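Local coordinates for protein flavin-dependent thymidylate synthase (Thermus thermophilus, PDB 6J61) that probably catalyses the FAD-dependent reductive methylation of dUMP to dTMP, with methylenetetrahydrofolate as methyl donor and NADPH as reductant, at residues H69-I74 against Y165-W170; P73-R78 against E188-I193; G13-V18 against R198-I203. All coordinates share one frame; numbering follows the deposited sequence.

Overall arrangement
The three contacts lie close together in one fold. Interaction 1 is centred about 11 Å from each of the others, and the centres of interactions 2 and 3 are about 15 Å apart. Along the chain, 13-18 comes first and 198-203 last, so interaction 3 spans the other two. Strands 13-21, 65-73 and 165-173 are neighbours in one antiparallel sheet. Interactions 1 and 2 share Pro73 and Ile74, where strand 65-73 passes into helix 74-80. Interactions 2 and 3 both use helix 191-207. The sheet and two helices are thus joined into one body, with subunit interfaces beside it, in a tetramer whose FAD sites are each built by three monomers.

Interaction 1. Residues H69-I74 against Y165-W170; sequences HVKAPI and YTEFYW
Residues 69-73 and 165-170 pair in antiparallel fashion through four backbone hydrogen bonds. Val70 N to Phe168 O, at 2.8 Å, is nearly straight. Thr166 N to Ala72 O is bent (132°), with the donor above the carbonyl plane.

On the face of His69, Lys71 and Glu167, His69 NE2 donates to Glu167 OE2 over 2.9 Å at 170°. The acceptor lies in the imidazole plane, but NE2 meets the carboxylate from above its plane. His69 ND1 is bonded to Arg16, and Glu167 OE1 to Tyr35 of the second subunit. An alanine in place of His69 would remove both ring nitrogens, and would probably leave Glu167 OE2 and Arg16 without these hydrogen bonds.

The face with Val70, Ala72 and Phe168 is mainly apolar; Thr166 OG1, also there, is hydrogen-bonded to Glu90. Phe168 has CG in the crowded position between N and carbonyl carbon (chi1 57°). This lays its ring flat against Val70, whose CB sits 4.0 Å from the centroid in a CH-pi contact. At the strand end, Pro73 CG lies over the Tyr165 ring, 4.2 Å from its centroid.

Polar face toward the second subunit, mainly apolar face toward helices 74-80 and 191-207: this is an antiparallel pair of inner strands in the ThyX sheet.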
# COMPACT_ATOMS: atom_id res chain seq x y z
N HIS A 69 15.12 10.44 -11.37
CA HIS A 69 14.58 11.32 -12.39
C HIS A 69 14.72 10.43 -13.62
O HIS A 69 15.83 10.14 -14.07
CB HIS A 69 15.45 12.58 -12.52
CG HIS A 69 14.99 13.54 -13.57
ND1 HIS A 69 15.65 14.72 -13.84
CD2 HIS A 69 13.94 13.50 -14.43
CE1 HIS A 69 15.03 15.36 -14.82
NE2 HIS A 69 13.99 14.64 -15.19
N VAL A 70 13.59 9.97 -14.15
CA VAL A 70 13.61 9.07 -15.29
C VAL A 70 12.91 9.64 -16.52
O VAL A 70 11.83 10.22 -16.42
CB VAL A 70 12.93 7.71 -14.94
CG1 VAL A 70 13.15 6.68 -16.07
CG2 VAL A 70 13.44 7.20 -13.61
N LYS A 71 13.53 9.44 -17.67
CA LYS A 71 12.98 9.89 -18.95
C LYS A 71 12.83 8.61 -19.76
O LYS A 71 13.81 7.89 -19.97
CB LYS A 71 13.96 10.85 -19.63
CG LYS A 71 13.47 11.45 -20.93
CD LYS A 71 14.46 12.44 -21.51
CE LYS A 71 13.91 13.03 -22.81
NZ LYS A 71 14.91 13.85 -23.54
N ALA A 72 11.61 8.32 -20.20
CA ALA A 72 11.38 7.09 -20.95
C ALA A 72 10.13 7.13 -21.80
O ALA A 72 9.26 7.96 -21.62
CB ALA A 72 11.30 5.91 -19.99
N PRO A 73 10.03 6.18 -22.75
CA PRO A 73 8.87 6.10 -23.64
C PRO A 73 7.63 5.77 -22.80
O PRO A 73 7.72 5.03 -21.82
CB PRO A 73 9.24 4.97 -24.59
CG PRO A 73 10.73 5.01 -24.60
CD PRO A 73 11.07 5.22 -23.16
N ILE A 74 6.49 6.31 -23.19
CA ILE A 74 5.27 6.06 -22.45
C ILE A 74 5.01 4.57 -22.24
O ILE A 74 4.67 4.16 -21.13
CB ILE A 74 4.07 6.74 -23.15
CG1 ILE A 74 4.17 8.25 -22.97
CG2 ILE A 74 2.76 6.28 -22.56
CD1 ILE A 74 3.13 9.04 -23.75
N TYR A 165 8.39 10.13 -25.54
CA TYR A 165 9.13 10.10 -24.30
C TYR A 165 8.36 10.87 -23.24
O TYR A 165 7.51 11.69 -23.55
CB TYR A 165 10.51 10.73 -24.49
CG TYR A 165 11.58 9.74 -24.82
CD1 TYR A 165 12.23 9.02 -23.81
CD2 TYR A 165 11.94 9.48 -26.16
CE1 TYR A 165 13.20 8.07 -24.11
CE2 TYR A 165 12.91 8.53 -26.47
CZ TYR A 165 13.53 7.83 -25.44
OH TYR A 165 14.47 6.87 -25.74
N THR A 166 8.67 10.59 -21.97
CA THR A 166 8.02 11.26 -20.85
C THR A 166 8.98 11.23 -19.66
O THR A 166 9.86 10.38 -19.60
CB THR A 166 6.69 10.56 -20.47
OG1 THR A 166 6.12 11.21 -19.33
CG2 THR A 166 6.92 9.09 -20.15
N GLU A 167 8.82 12.17 -18.74
CA GLU A 167 9.71 12.20 -17.58
C GLU A 167 8.94 12.14 -16.29
O GLU A 167 7.79 12.56 -16.23
CB GLU A 167 10.54 13.48 -17.54
CG GLU A 167 11.31 13.80 -18.78
CD GLU A 167 12.18 15.03 -18.59
OE1 GLU A 167 12.64 15.57 -19.62
OE2 GLU A 167 12.40 15.45 -17.43
N PHE A 168 9.61 11.64 -15.26
CA PHE A 168 9.02 11.54 -13.93
C PHE A 168 10.05 11.30 -12.83
O PHE A 168 11.20 10.96 -13.08
CB PHE A 168 7.98 10.41 -13.90
CG PHE A 168 8.53 9.05 -14.30
CD1 PHE A 168 8.51 8.64 -15.63
CD2 PHE A 168 9.00 8.17 -13.32
CE1 PHE A 168 8.95 7.36 -15.99
CE2 PHE A 168 9.44 6.89 -13.68
CZ PHE A 168 9.41 6.48 -15.02
N TYR A 169 9.59 11.50 -11.60
CA TYR A 169 10.40 11.27 -10.41
C TYR A 169 9.89 9.96 -9.84
O TYR A 169 8.69 9.78 -9.66
CB TYR A 169 10.20 12.40 -9.40
CG TYR A 169 11.24 13.49 -9.48
CD1 TYR A 169 11.68 13.96 -10.72
CD2 TYR A 169 11.79 14.05 -8.33
CE1 TYR A 169 12.65 14.95 -10.81
CE2 TYR A 169 12.76 15.06 -8.40
CZ TYR A 169 13.18 15.50 -9.65
OH TYR A 169 14.14 16.50 -9.74
N TRP A 170 10.80 9.04 -9.55
CA TRP A 170 10.44 7.74 -9.00
C TRP A 170 11.10 7.62 -7.63
O TRP A 170 12.33 7.64 -7.51
CB TRP A 170 10.90 6.64 -9.97
CG TRP A 170 10.55 5.23 -9.58
CD1 TRP A 170 11.37 4.30 -8.98
CD2 TRP A 170 9.28 4.59 -9.74
NE1 TRP A 170 10.69 3.13 -8.76
CE2 TRP A 170 9.41 3.27 -9.22
CE3 TRP A 170 8.05 4.99 -10.27
CZ2 TRP A 170 8.35 2.37 -9.22
CZ3 TRP A 170 6.99 4.08 -10.27
CH2 TRP A 170 7.14 2.79 -9.75

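Interaction 2. Residues P73-R78 against E188-I193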
# COMPACT_ATOMS: atom_id res chain seq x y z
N PRO A 73 10.03 6.18 -22.75
CA PRO A 73 8.87 6.10 -23.64
C PRO A 73 7.63 5.77 -22.80
O PRO A 73 7.72 5.03 -21.82
CB PRO A 73 9.24 4.97 -24.59
CG PRO A 73 10.73 5.01 -24.60
CD PRO A 73 11.07 5.22 -23.16
N ILE A 74 6.49 6.31 -23.19
CA ILE A 74 5.27 6.06 -22.45
C ILE A 74 5.01 4.57 -22.24
O ILE A 74 4.67 4.16 -21.13
CB ILE A 74 4.07 6.74 -23.15
CG1 ILE A 74 4.17 8.25 -22.97
CG2 ILE A 74 2.76 6.28 -22.56
CD1 ILE A 74 3.13 9.04 -23.75
N PHE A 75 5.18 3.75 -23.28
CA PHE A 75 4.91 2.32 -23.11
C PHE A 75 5.84 1.67 -22.07
O PHE A 75 5.50 0.64 -21.48
CB PHE A 75 4.97 1.57 -24.45
CG PHE A 75 6.35 1.31 -24.97
CD1 PHE A 75 7.11 2.34 -25.52
CD2 PHE A 75 6.89 0.03 -24.91
CE1 PHE A 75 8.39 2.10 -26.01
CE2 PHE A 75 8.17 -0.22 -25.40
CZ PHE A 75 8.92 0.81 -25.95
N VAL A 76 7.00 2.27 -21.83
CA VAL A 76 7.87 1.72 -20.80
C VAL A 76 7.37 2.26 -19.46
O VAL A 76 7.36 1.54 -18.45
CB VAL A 76 9.33 2.15 -21.03
CG1 VAL A 76 10.17 1.85 -19.81
CG2 VAL A 76 9.88 1.39 -22.22
N ALA A 77 6.92 3.51 -19.46
CA ALA A 77 6.41 4.14 -18.25
C ALA A 77 5.22 3.39 -17.66
O ALA A 77 5.10 3.28 -16.44
CB ALA A 77 6.02 5.58 -18.54
N ARG A 78 4.35 2.88 -18.52
CA ARG A 78 3.17 2.16 -18.07
C ARG A 78 3.47 0.84 -17.35
O ARG A 78 2.74 0.45 -16.43
CB ARG A 78 2.22 1.92 -19.25
CG ARG A 78 1.43 3.17 -19.61
CD ARG A 78 0.66 3.03 -20.91
NE ARG A 78 -0.44 2.08 -20.84
CZ ARG A 78 -0.51 0.96 -21.56
NH1 ARG A 78 0.47 0.64 -22.40
NH2 ARG A 78 -1.57 0.17 -21.45
N GLU A 188 11.97 -12.10 -19.00
CA GLU A 188 10.59 -12.07 -19.45
C GLU A 188 10.07 -10.63 -19.59
O GLU A 188 9.06 -10.37 -20.25
CB GLU A 188 9.69 -12.83 -18.47
CG GLU A 188 10.04 -14.28 -18.26
CD GLU A 188 11.28 -14.47 -17.42
OE1 GLU A 188 12.40 -14.22 -17.92
OE2 GLU A 188 11.14 -14.86 -16.24
N ALA A 189 10.76 -9.70 -18.94
CA ALA A 189 10.38 -8.29 -18.98
C ALA A 189 10.73 -7.77 -20.36
O ALA A 189 11.67 -8.27 -20.98
CB ALA A 189 11.15 -7.51 -17.90
N GLN A 190 9.99 -6.79 -20.87
CA GLN A 190 10.31 -6.28 -22.20
C GLN A 190 11.70 -5.64 -22.19
O GLN A 190 12.07 -4.95 -21.24
CB GLN A 190 9.27 -5.25 -22.66
CG GLN A 190 9.28 -5.02 -24.17
CD GLN A 190 8.08 -4.22 -24.69
OE1 GLN A 190 6.93 -4.44 -24.30
NE2 GLN A 190 8.36 -3.29 -25.60
N TRP A 191 12.46 -5.89 -23.25
CA TRP A 191 13.82 -5.37 -23.39
C TRP A 191 14.00 -3.90 -22.98
O TRP A 191 14.93 -3.58 -22.23
CB TRP A 191 14.31 -5.54 -24.84
CG TRP A 191 15.77 -5.18 -25.02
CD1 TRP A 191 16.85 -5.99 -24.83
CD2 TRP A 191 16.31 -3.89 -25.39
NE1 TRP A 191 18.02 -5.30 -25.04
CE2 TRP A 191 17.72 -4.01 -25.38
CE3 TRP A 191 15.74 -2.66 -25.71
CZ2 TRP A 191 18.56 -2.94 -25.69
CZ3 TRP A 191 16.58 -1.59 -26.02
CH2 TRP A 191 17.98 -1.74 -26.01
N GLU A 192 13.13 -3.01 -23.46
CA GLU A 192 13.27 -1.60 -23.13
C GLU A 192 13.37 -1.36 -21.63
O GLU A 192 14.33 -0.74 -21.15
CB GLU A 192 12.09 -0.78 -23.69
CG GLU A 192 12.11 -0.52 -25.19
CD GLU A 192 12.14 -1.80 -26.00
OE1 GLU A 192 11.52 -2.80 -25.59
OE2 GLU A 192 12.79 -1.79 -27.06
N ILE A 193 12.39 -1.85 -20.89
CA ILE A 193 12.41 -1.63 -19.46
C ILE A 193 13.55 -2.40 -18.78
O ILE A 193 14.06 -1.97 -17.74
CB ILE A 193 11.03 -1.95 -18.83
CG1 ILE A 193 10.99 -1.39 -17.41
CG2 ILE A 193 10.75 -3.44 -18.85
CD1 ILE A 193 9.61 -1.21 -16.84
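The first turn of helix 74-80 meets the start of helix 191-207 through a few side chains. No hydrogen bond crosses between the two segments. Pro73, at the N-cap, accepts from both Val76 N and Ala77 N through its carbonyl oxygen. This fixes the turn that presents Phe75 and Val76.

The tight part is built on Glu192. Its chain is bent at chi2 (57°), so the aliphatic portion lies against the two apolar residues. Val76 CG2 comes within 3.4 Å of Glu192 CB, and the two side chains cross at about a right angle. Phe75 CZ lies 3.5 Å from Glu192 CG. The Phe75 CG is in the crowded position between N and carbonyl carbon, which swings the ring toward the other helix. Val76 CG2 also covers one face of that ring. Gln190 NE2 reaches the ring edge, near its plane, with Phe75 CE2 at 3.1 Å.

The looser part is at Ile193. Its CB stands 4.0 Å from Val76 CG1, and its CD1 lies 3.9 Å from Val76 O. Contact there is loose van der Waals packing, partly on a backbone oxygen, with Gln79 and Trp80 also against Ile193.

The polar ends are satisfied beside the contact. Gln190 NE2 donates to Glu192 OE1 over 3.2 Å, from above the carboxylate plane. Arg157 of the third subunit is a predicted dUMP-binding residue. Arg109 and the nearby N-terminal end of helix 191-207 would both tend to keep Glu192 ionised. The chemistry thus splits the roles: Glu192 packs its carbons on Phe75 and Val76 and gives OE1 to Gln190 and OE2 to a salt bridge with Arg109, while Gln190 sets NE2 against the Phe75 ring and bonds OE1 to Arg157 of the third subunit.

Interaction 3. Residues G13-V18 against R198-I203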
# COMPACT_ATOMS: atom_id res chain seq x y z
N GLY A 13 16.61 8.44 -23.60
CA GLY A 13 16.23 8.38 -22.20
C GLY A 13 17.38 8.42 -21.21
O GLY A 13 18.53 8.60 -21.59
N PHE A 14 17.07 8.27 -19.93
CA PHE A 14 18.10 8.28 -18.89
C PHE A 14 17.56 7.95 -17.50
O PHE A 14 16.36 7.84 -17.28
CB PHE A 14 18.81 9.65 -18.87
CG PHE A 14 17.92 10.82 -18.53
CD1 PHE A 14 17.58 11.10 -17.20
CD2 PHE A 14 17.45 11.68 -19.52
CE1 PHE A 14 16.78 12.20 -16.87
CE2 PHE A 14 16.65 12.79 -19.21
CZ PHE A 14 16.32 13.05 -17.88
N VAL A 15 18.48 7.77 -16.56
CA VAL A 15 18.16 7.49 -15.17
C VAL A 15 19.16 8.31 -14.38
O VAL A 15 20.37 8.20 -14.59
CB VAL A 15 18.33 5.98 -14.84
CG1 VAL A 15 18.18 5.76 -13.35
CG2 VAL A 15 17.30 5.15 -15.59
N ARG A 16 18.65 9.16 -13.49
CA ARG A 16 19.50 10.02 -12.66
C ARG A 16 19.14 9.91 -11.17
O ARG A 16 17.97 10.04 -10.80
CB ARG A 16 19.35 11.49 -13.15
CG ARG A 16 20.02 12.56 -12.27
CD ARG A 16 20.08 13.93 -12.98
NE ARG A 16 18.83 14.68 -12.91
CZ ARG A 16 18.38 15.29 -11.82
NH1 ARG A 16 19.09 15.25 -10.69
NH2 ARG A 16 17.22 15.94 -11.83
N LEU A 17 20.12 9.67 -10.32
CA LEU A 17 19.84 9.57 -8.89
C LEU A 17 19.65 10.97 -8.31
O LEU A 17 20.60 11.74 -8.21
CB LEU A 17 20.99 8.87 -8.14
CG LEU A 17 20.77 8.80 -6.63
CD1 LEU A 17 19.59 7.88 -6.35
CD2 LEU A 17 22.01 8.29 -5.91
N VAL A 18 18.43 11.31 -7.92
CA VAL A 18 18.17 12.63 -7.38
C VAL A 18 18.58 12.70 -5.91
O VAL A 18 19.37 13.57 -5.53
CB VAL A 18 16.69 13.02 -7.59
CG1 VAL A 18 16.37 14.34 -6.91
CG2 VAL A 18 16.43 13.15 -9.08
N ARG A 198 18.59 -2.17 -15.60
CA ARG A 198 20.03 -2.37 -15.55
C ARG A 198 20.70 -1.08 -15.04
O ARG A 198 21.57 -1.11 -14.17
CB ARG A 198 20.60 -2.73 -16.93
CG ARG A 198 20.20 -4.11 -17.45
CD ARG A 198 21.34 -4.71 -18.30
NE ARG A 198 20.91 -5.14 -19.63
CZ ARG A 198 20.41 -6.34 -19.93
NH1 ARG A 198 20.27 -7.27 -18.98
NH2 ARG A 198 20.05 -6.62 -21.18
N ALA A 199 20.27 0.04 -15.60
CA ALA A 199 20.80 1.33 -15.20
C ALA A 199 20.63 1.49 -13.69
O ALA A 199 21.58 1.81 -12.97
CB ALA A 199 20.06 2.43 -15.93
N ILE A 200 19.42 1.27 -13.21
CA ILE A 200 19.13 1.41 -11.80
C ILE A 200 19.97 0.46 -10.96
O ILE A 200 20.54 0.85 -9.94
CB ILE A 200 17.63 1.18 -11.53
CG1 ILE A 200 16.84 2.32 -12.16
CG2 ILE A 200 17.36 1.09 -10.03
CD1 ILE A 200 15.37 2.24 -11.93
N ALA A 201 20.05 -0.79 -11.41
CA ALA A 201 20.81 -1.80 -10.71
C ALA A 201 22.24 -1.30 -10.51
O ALA A 201 22.82 -1.41 -9.42
CB ALA A 201 20.81 -3.10 -11.51
N GLU A 202 22.80 -0.73 -11.57
CA GLU A 202 24.16 -0.21 -11.49
C GLU A 202 24.28 0.83 -10.38
O GLU A 202 25.21 0.78 -9.57
CB GLU A 202 24.57 0.40 -12.82
CG GLU A 202 26.05 0.32 -13.08
CD GLU A 202 26.54 -1.12 -13.13
OE1 GLU A 202 26.09 -1.87 -14.03
OE2 GLU A 202 27.37 -1.49 -12.27
N ILE A 203 23.34 1.77 -10.33
CA ILE A 203 23.40 2.80 -9.31
C ILE A 203 23.26 2.22 -7.92
O ILE A 203 23.95 2.65 -7.00
CB ILE A 203 22.31 3.87 -9.52
CG1 ILE A 203 22.46 4.51 -10.89
CG2 ILE A 203 22.42 4.95 -8.46
CD1 ILE A 203 21.36 5.48 -11.22
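Val15 carries most of this contact, and every touch in it is apolar. Its CG1, anti to the backbone N (chi1 172°), points between two isoleucines of the helix. Ile203 CD1 is 3.8 Å from Val15 CG1, and Ile200 CG1 is 3.9 Å from the same methyl. The other branch, Val15 CG2, rests on Ala199 CB at 3.9 Å. With only a methyl at Ala199, the CA atoms of Val15 and Ala199 are 6.7 Å apart. Two residues on, Leu17 CB meets Ile203 CG2 at 4.2 Å, a looser touch. Ile203 thus faces both strand residues, one through its CD1 and one through its CG2.

Further out, backbone hydrogen bonds hold the strand in place, among them Val15 with Ile7 and Leu17 with Leu5. Ile7 also packs on Ala199 and Ile203, so strand 6-9 shares the helix. Ile200 also packs on Leu177, Phe180 and Leu181 of helix 174-184.

The helix runs nearly along the strand: the segment axes make 24° and approach to 8.8 Å. This is helix-on-sheet packing, with helix 191-207 laid on one face of the antiparallel sheet in the ThyX fold.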